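Local atomic coordinates of AvmM (Streptomyces sp. NBRC 109436, PDB entry 7FE6), a protein that catalyses macrocyclization in alchivemycin A biosynthesis, through dehydration followed by a Michael-type addition. Residues 121-124 with 125-129. Numbering follows the deposited sequence.
Sequences LSKP and DGTVP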
loop_
_atom_site.group_PDB
_atom_site.type_symbol
_atom_site.label_atom_id
_atom_site.label_comp_id
_atom_site.label_asym_id
_atom_site.label_seq_id
_atom_site.Cartn_x
_atom_site.Cartn_y
_atom_site.Cartn_z
ATOM N N LEU A 121 -11.056 -9.740 -18.023
ATOM C CA LEU A 121 -12.206 -10.351 -17.365
ATOM C C LEU A 121 -13.528 -10.021 -18.056
ATOM O O LEU A 121 -14.504 -10.783 -17.928
ATOM C CB LEU A 121 -12.283 -9.891 -15.908
ATOM C CG LEU A 121 -11.075 -10.277 -15.051
ATOM C CD1 LEU A 121 -11.189 -9.724 -13.643
ATOM C CD2 LEU A 121 -10.956 -11.796 -15.030
ATOM N N SER A 122 -13.584 -8.906 -18.775
ATOM C CA SER A 122 -14.843 -8.437 -19.312
ATOM C C SER A 122 -15.339 -9.359 -20.420
ATOM O O SER A 122 -14.573 -10.081 -21.067
ATOM C CB SER A 122 -14.708 -6.999 -19.816
ATOM O OG SER A 122 -13.893 -6.933 -20.968
ATOM N N LYS A 123 -16.646 -9.347 -20.600
ATOM C CA LYS A 123 -17.397 -10.185 -21.495
ATOM C C LYS A 123 -17.988 -9.333 -22.602
ATOM O O LYS A 123 -18.063 -8.105 -22.476
ATOM C CB LYS A 123 -18.505 -10.912 -20.722
ATOM C CG LYS A 123 -18.017 -12.073 -19.882
ATOM C CD LYS A 123 -17.519 -13.235 -20.792
ATOM C CE LYS A 123 -16.649 -14.252 -20.043
ATOM N NZ LYS A 123 -15.427 -13.606 -19.486
ATOM N N PRO A 124 -18.383 -9.945 -23.724
ATOM C CA PRO A 124 -18.900 -9.146 -24.851
ATOM C C PRO A 124 -20.120 -8.297 -24.521
ATOM O O PRO A 124 -20.341 -7.288 -25.199
ATOM C CB PRO A 124 -19.203 -10.208 -25.913
ATOM C CG PRO A 124 -18.265 -11.326 -25.598
ATOM C CD PRO A 124 -18.161 -11.354 -24.104
ATOM N N ASP A 125 -20.934 -8.682 -23.530
ATOM C CA ASP A 125 -22.082 -7.878 -23.109
ATOM C C ASP A 125 -21.704 -6.661 -22.261
ATOM O O ASP A 125 -22.600 -5.948 -21.790
ATOM C CB ASP A 125 -23.103 -8.751 -22.364
ATOM C CG ASP A 125 -22.634 -9.189 -20.973
ATOM O OD1 ASP A 125 -21.494 -8.866 -20.547
ATOM O OD2 ASP A 125 -23.424 -9.893 -20.300
ATOM N N GLY A 126 -20.421 -6.416 -22.023
ATOM C CA GLY A 126 -19.987 -5.255 -21.288
ATOM C C GLY A 126 -19.713 -5.513 -19.824
ATOM O O GLY A 126 -19.052 -4.695 -19.174
ATOM N N THR A 127 -20.175 -6.642 -19.299
ATOM C CA THR A 127 -19.989 -6.934 -17.888
ATOM C C THR A 127 -18.522 -7.197 -17.556
ATOM O O THR A 127 -17.747 -7.688 -18.380
ATOM C CB THR A 127 -20.829 -8.147 -17.489
ATOM O OG1 THR A 127 -20.514 -9.236 -18.367
ATOM C CG2 THR A 127 -22.319 -7.843 -17.534
ATOM N N VAL A 128 -18.153 -6.866 -16.322
ATOM C CA VAL A 128 -16.827 -7.137 -15.786
ATOM C C VAL A 128 -16.987 -8.081 -14.600
ATOM O O VAL A 128 -16.937 -7.632 -13.446
ATOM C CB VAL A 128 -16.115 -5.837 -15.373
ATOM C CG1 VAL A 128 -14.674 -6.122 -14.968
ATOM C CG2 VAL A 128 -16.119 -4.846 -16.507
ATOM N N PRO A 129 -17.166 -9.390 -14.820
ATOM C CA PRO A 129 -17.256 -10.316 -13.681
ATOM C C PRO A 129 -15.926 -10.335 -12.953
ATOM O O PRO A 129 -14.884 -10.077 -13.553
ATOM C CB PRO A 129 -17.557 -11.671 -14.339
ATOM C CG PRO A 129 -17.909 -11.368 -15.753
ATOM C CD PRO A 129 -17.226 -10.098 -16.113
#
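Lys123 and Thr127 pair across a surface hairpin-like loop that turns back through a type I beta turn, Lys123 to Gly126, between strands 107-113 and 135-144. Two backbone hydrogen bonds close it: Gly126 N to Lys123 O (2.9 Å), which defines the turn, and Lys123 N to Thr127 O (3.0 Å), which ties its two arms together. Thr127 O also takes a CA-H...O contact from Ser122 CA at 3.1 Å. An Asx turn overlaps the beta turn: with CG set between the backbone N and the carbonyl carbon (chi1 71°), Asp125 OD1 accepts from Thr127 N at 2.9 Å, the donor standing 40° out of the carboxylate plane. Lys123 CB lies 3.5 Å from Thr127 OG1. Beyond the loop, Ser122 OG is hydrogen-bonded to Asp117 OD1, and Val128 N to Asp57 OD1 at the start of strand 57-66. Nonpolar packing is supplied by Pro129, whose ring crosses the Lys123 side chain at about a right angle, CG to CG 4.2 Å, while Pro129 CD touches Leu121 O at 3.3 Å. A glycine here would probably leave Lys123 CG and Leu121 O without their ring neighbour and the backbone freer to turn. Leu121, whose side chain lies about 7 Å from bound alchivemycin A, sets CB 3.5 Å from Pro129 O.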